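Local coordinates for protein probable sugar kinase (Clostridium perfringens, PDB 3KZH) that is probably a carbohydrate kinase of the pfkB (ribokinase-like) family that can bind beta-d-glucopyranose, at residues D87-L100 and A112-F126. Numbering follows the deposited sequence.
Sequences DSMVIEGGSTPTYL and AIADMKSIGAMNTDF
Ser95 is held twice by segment 112-126, through its carbonyl by Ser118 and through its hydroxyl by Asp115. Ser118 OG donates to Ser95 O at 2.7 Å. Ser95 OG donates to Asp115 OD1 at 2.8 Å, meeting the oxygen from above the carboxylate plane. Chi1 of 63° sets Ser95 OG between the backbone N and the carbonyl carbon, facing Asp115. A water donates to Ser95 O and accepts from Ser118 N. Strands 98-100 and 112-115 run antiparallel in a beta hairpin. Leu100 and Ile113 form a hydrogen-bonded pair, with Ile113 N to Leu100 O at 2.8 Å. Pro97 CG packs on Ile119 CG1 at 3.7 Å, the two side chains meeting at a slant. Further along, selenomethionine Met89 lays its CB over one face of the Phe126 ring, a CH-pi contact 4.0 Å from the centroid. Met89 SE stands farther above that face, a Met-aromatic contact, and Met89 CE reaches Ala121 CB at 3.8 Å. Asp115 OD2 bonds Val37 N of the second subunit, and Ile113 and Ala114 extend the sheet into that chain. The Asp115 carboxylate therefore joins Ser95 to the second subunit through its two oxygens, while mainly apolar packing joins Met89 to Ala121 and Phe126.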
loop_
_atom_site.group_PDB
_atom_site.type_symbol
_atom_site.label_atom_id
_atom_site.label_comp_id
_atom_site.label_asym_id
_atom_site.label_seq_id
_atom_site.Cartn_x
_atom_site.Cartn_y
_atom_site.Cartn_z
ATOM N N ASP A 87 -1.011 15.032 15.341
ATOM C CA ASP A 87 -0.431 16.339 15.064
ATOM C C ASP A 87 0.481 16.440 13.845
ATOM O O ASP A 87 1.172 17.449 13.676
ATOM C CB ASP A 87 0.284 16.860 16.321
ATOM C CG ASP A 87 -0.632 16.917 17.526
ATOM O OD1 ASP A 87 -1.605 17.690 17.490
ATOM O OD2 ASP A 87 -0.392 16.172 18.501
ATOM N N SER A 88 0.437 15.434 12.970
ATOM C CA SER A 88 1.273 15.399 11.763
ATOM C C SER A 88 0.804 16.331 10.648
ATOM O O SER A 88 -0.341 16.810 10.650
ATOM C CB SER A 88 1.355 13.978 11.188
ATOM O OG SER A 88 1.899 13.060 12.110
HETATM N N MSE A 89 1.703 16.580 9.696
HETATM C CA MSE A 89 1.391 17.411 8.535
HETATM C C MSE A 89 0.845 16.561 7.401
HETATM O O MSE A 89 1.476 15.588 6.995
HETATM C CB MSE A 89 2.619 18.202 8.047
HETATM C CG MSE A 89 2.361 19.060 6.775
HETATM SE SE MSE A 89 3.885 20.060 6.211
HETATM C CE MSE A 89 4.650 18.791 5.030
ATOM N N VAL A 90 -0.349 16.911 6.939
ATOM C CA VAL A 90 -0.983 16.220 5.828
ATOM C C VAL A 90 -1.030 17.178 4.626
ATOM O O VAL A 90 -1.517 18.304 4.742
ATOM C CB VAL A 90 -2.409 15.658 6.207
ATOM C CG1 VAL A 90 -2.304 14.693 7.385
ATOM C CG2 VAL A 90 -3.405 16.783 6.550
ATOM N N ILE A 91 -0.443 16.757 3.506
ATOM C CA ILE A 91 -0.421 17.571 2.289
ATOM C C ILE A 91 -1.510 17.140 1.316
ATOM O O ILE A 91 -1.465 16.037 0.766
ATOM C CB ILE A 91 0.947 17.509 1.550
ATOM C CG1 ILE A 91 2.090 17.797 2.512
ATOM C CG2 ILE A 91 0.991 18.550 0.404
ATOM C CD1 ILE A 91 3.434 17.581 1.916
ATOM N N GLU A 92 -2.457 18.048 1.081
ATOM C CA GLU A 92 -3.565 17.819 0.160
ATOM C C GLU A 92 -3.060 17.731 -1.280
ATOM O O GLU A 92 -2.399 18.655 -1.777
ATOM C CB GLU A 92 -4.603 18.930 0.307
ATOM C CG GLU A 92 -5.503 18.768 1.532
ATOM C CD GLU A 92 -6.860 18.135 1.212
ATOM O OE1 GLU A 92 -7.878 18.645 1.731
ATOM O OE2 GLU A 92 -6.916 17.141 0.447
ATOM N N GLY A 93 -3.277 16.562 -1.888
ATOM C CA GLY A 93 -2.834 16.314 -3.251
ATOM C C GLY A 93 -1.387 15.852 -3.325
ATOM O O GLY A 93 -0.934 15.371 -4.372
ATOM N N GLY A 94 -0.672 15.986 -2.204
ATOM C CA GLY A 94 0.727 15.589 -2.120
ATOM C C GLY A 94 0.915 14.090 -1.995
ATOM O O GLY A 94 -0.054 13.326 -2.023
ATOM N N SER A 95 2.166 13.664 -1.870
ATOM C CA SER A 95 2.469 12.244 -1.753
ATOM C C SER A 95 3.233 11.907 -0.489
ATOM O O SER A 95 4.121 12.655 -0.081
ATOM C CB SER A 95 3.268 11.767 -2.964
ATOM O OG SER A 95 4.520 12.430 -3.035
ATOM N N THR A 96 2.862 10.785 0.134
ATOM C CA THR A 96 3.540 10.278 1.328
ATOM C C THR A 96 4.866 9.729 0.788
ATOM O O THR A 96 4.862 9.067 -0.250
ATOM C CB THR A 96 2.738 9.122 1.975
ATOM O OG1 THR A 96 1.438 9.592 2.336
ATOM C CG2 THR A 96 3.424 8.578 3.234
ATOM N N PRO A 97 6.014 10.081 1.419
ATOM C CA PRO A 97 7.331 9.600 0.976
ATOM C C PRO A 97 7.339 8.096 0.696
ATOM O O PRO A 97 6.929 7.290 1.533
ATOM C CB PRO A 97 8.230 9.987 2.135
ATOM C CG PRO A 97 7.660 11.272 2.532
ATOM C CD PRO A 97 6.181 11.038 2.531
ATOM N N THR A 98 7.662 7.761 -0.549
ATOM C CA THR A 98 7.675 6.381 -1.015
ATOM C C THR A 98 8.900 6.080 -1.856
ATOM O O THR A 98 9.356 6.918 -2.630
ATOM C CB THR A 98 6.392 6.077 -1.848
ATOM O OG1 THR A 98 5.234 6.428 -1.081
ATOM C CG2 THR A 98 6.294 4.587 -2.242
ATOM N N TYR A 99 9.433 4.882 -1.670
ATOM C CA TYR A 99 10.580 4.422 -2.432
ATOM C C TYR A 99 10.180 3.115 -3.119
ATOM O O TYR A 99 9.999 2.085 -2.466
ATOM C CB TYR A 99 11.805 4.235 -1.528
ATOM C CG TYR A 99 13.062 3.814 -2.259
ATOM C CD1 TYR A 99 13.715 4.696 -3.147
ATOM C CD2 TYR A 99 13.601 2.523 -2.078
ATOM C CE1 TYR A 99 14.894 4.293 -3.849
ATOM C CE2 TYR A 99 14.770 2.108 -2.767
ATOM C CZ TYR A 99 15.406 2.999 -3.648
ATOM O OH TYR A 99 16.540 2.594 -4.316
ATOM N N LEU A 100 9.995 3.196 -4.435
ATOM C CA LEU A 100 9.622 2.055 -5.264
ATOM C C LEU A 100 10.867 1.517 -5.970
ATOM O O LEU A 100 11.459 2.216 -6.777
ATOM C CB LEU A 100 8.548 2.481 -6.276
ATOM C CG LEU A 100 8.083 1.565 -7.418
ATOM C CD1 LEU A 100 7.545 0.232 -6.898
ATOM C CD2 LEU A 100 7.017 2.290 -8.208
ATOM N N ALA A 112 14.460 2.068 -9.983
ATOM C CA ALA A 112 13.834 2.718 -8.819
ATOM C C ALA A 112 13.265 4.115 -9.034
ATOM O O ALA A 112 13.751 4.876 -9.872
ATOM C CB ALA A 112 14.779 2.751 -7.621
ATOM N N ILE A 113 12.225 4.425 -8.255
ATOM C CA ILE A 113 11.538 5.720 -8.247
ATOM C C ILE A 113 11.500 6.214 -6.794
ATOM O O ILE A 113 10.986 5.516 -5.910
ATOM C CB ILE A 113 10.070 5.635 -8.833
ATOM C CG1 ILE A 113 10.101 5.464 -10.359
ATOM C CG2 ILE A 113 9.236 6.885 -8.478
ATOM C CD1 ILE A 113 10.701 6.626 -11.163
ATOM N N ALA A 114 12.041 7.414 -6.567
ATOM C CA ALA A 114 12.075 8.046 -5.240
ATOM C C ALA A 114 11.097 9.224 -5.171
ATOM O O ALA A 114 11.297 10.238 -5.834
ATOM C CB ALA A 114 13.498 8.517 -4.915
ATOM N N ASP A 115 10.029 9.071 -4.391
ATOM C CA ASP A 115 9.018 10.116 -4.223
ATOM C C ASP A 115 9.224 10.739 -2.828
ATOM O O ASP A 115 8.303 10.804 -2.009
ATOM C CB ASP A 115 7.622 9.496 -4.360
ATOM C CG ASP A 115 6.531 10.520 -4.669
ATOM O OD1 ASP A 115 6.767 11.745 -4.566
ATOM O OD2 ASP A 115 5.410 10.086 -5.014
HETATM N N MSE A 116 10.445 11.232 -2.611
HETATM C CA MSE A 116 10.898 11.845 -1.357
HETATM C C MSE A 116 10.650 13.349 -1.261
HETATM O O MSE A 116 11.236 14.037 -0.414
HETATM C CB MSE A 116 12.400 11.564 -1.178
HETATM C CG MSE A 116 12.801 10.086 -1.269
HETATM SE SE MSE A 116 11.778 8.971 -0.052
HETATM C CE MSE A 116 13.156 8.822 1.341
ATOM N N LYS A 117 9.742 13.829 -2.103
ATOM C CA LYS A 117 9.383 15.238 -2.215
ATOM C C LYS A 117 8.884 15.903 -0.926
ATOM O O LYS A 117 9.457 16.900 -0.478
ATOM C CB LYS A 117 8.336 15.383 -3.328
ATOM C CG LYS A 117 7.921 16.802 -3.690
ATOM C CD LYS A 117 6.403 16.904 -3.706
ATOM C CE LYS A 117 5.927 18.115 -4.493
ATOM N NZ LYS A 117 6.154 17.929 -5.955
ATOM N N SER A 118 7.858 15.305 -0.324
ATOM C CA SER A 118 7.214 15.811 0.886
ATOM C C SER A 118 8.035 16.018 2.160
ATOM O O SER A 118 7.627 16.799 3.022
ATOM C CB SER A 118 5.985 14.970 1.188
ATOM O OG SER A 118 5.000 15.180 0.194
ATOM N N ILE A 119 9.197 15.368 2.259
ATOM C CA ILE A 119 10.086 15.489 3.427
ATOM C C ILE A 119 10.565 16.937 3.651
ATOM O O ILE A 119 10.613 17.410 4.793
ATOM C CB ILE A 119 11.300 14.502 3.317
ATOM C CG1 ILE A 119 10.789 13.061 3.397
ATOM C CG2 ILE A 119 12.329 14.731 4.449
ATOM C CD1 ILE A 119 11.819 11.984 3.126
ATOM N N GLY A 120 10.845 17.642 2.556
ATOM C CA GLY A 120 11.300 19.020 2.641
ATOM C C GLY A 120 10.211 20.079 2.675
ATOM O O GLY A 120 10.525 21.271 2.710
ATOM N N ALA A 121 8.944 19.657 2.714
ATOM C CA ALA A 121 7.800 20.578 2.742
ATOM C C ALA A 121 7.411 21.106 4.133
ATOM O O ALA A 121 6.408 21.811 4.276
ATOM C CB ALA A 121 6.603 19.951 2.036
HETATM N N MSE A 122 8.226 20.781 5.143
HETATM C CA MSE A 122 8.023 21.232 6.526
HETATM C C MSE A 122 8.451 22.702 6.623
HETATM O O MSE A 122 9.552 23.081 6.192
HETATM C CB MSE A 122 8.843 20.382 7.517
HETATM C CG MSE A 122 8.730 20.787 9.001
HETATM SE SE MSE A 122 6.936 20.511 9.670
HETATM C CE MSE A 122 6.744 22.054 10.610
ATOM N N ASN A 123 7.566 23.517 7.190
ATOM C CA ASN A 123 7.809 24.949 7.347
ATOM C C ASN A 123 7.601 25.452 8.773
ATOM O O ASN A 123 6.961 24.791 9.583
ATOM C CB ASN A 123 6.956 25.753 6.345
ATOM C CG ASN A 123 5.464 25.422 6.420
ATOM O OD1 ASN A 123 4.793 25.710 7.414
ATOM N ND2 ASN A 123 4.939 24.836 5.351
ATOM N N THR A 124 8.100 26.656 9.041
ATOM C CA THR A 124 8.013 27.296 10.354
ATOM C C THR A 124 6.594 27.606 10.833
ATOM O O THR A 124 6.330 27.571 12.037
ATOM C CB THR A 124 8.862 28.577 10.400
ATOM O OG1 THR A 124 8.467 29.459 9.339
ATOM C CG2 THR A 124 10.342 28.231 10.249
ATOM N N ASP A 125 5.685 27.872 9.892
ATOM C CA ASP A 125 4.275 28.164 10.204
ATOM C C ASP A 125 3.580 26.971 10.853
ATOM O O ASP A 125 2.778 27.139 11.784
ATOM C CB ASP A 125 3.507 28.571 8.943
ATOM C CG ASP A 125 3.534 30.063 8.696
ATOM O OD1 ASP A 125 4.594 30.698 8.896
ATOM O OD2 ASP A 125 2.483 30.603 8.291
ATOM N N PHE A 126 3.924 25.769 10.380
ATOM C CA PHE A 126 3.369 24.540 10.919
ATOM C C PHE A 126 3.971 24.266 12.307
ATOM O O PHE A 126 3.226 23.869 13.214
ATOM C CB PHE A 126 3.552 23.363 9.937
ATOM C CG PHE A 126 2.767 22.131 10.313
ATOM C CD1 PHE A 126 1.401 22.035 9.986
ATOM C CD2 PHE A 126 3.351 21.111 11.097
ATOM C CE1 PHE A 126 0.616 20.942 10.438
ATOM C CE2 PHE A 126 2.584 20.011 11.559
ATOM C CZ PHE A 126 1.211 19.936 11.231
HETATM O O HOH W 1 6.898 12.590 -0.920
#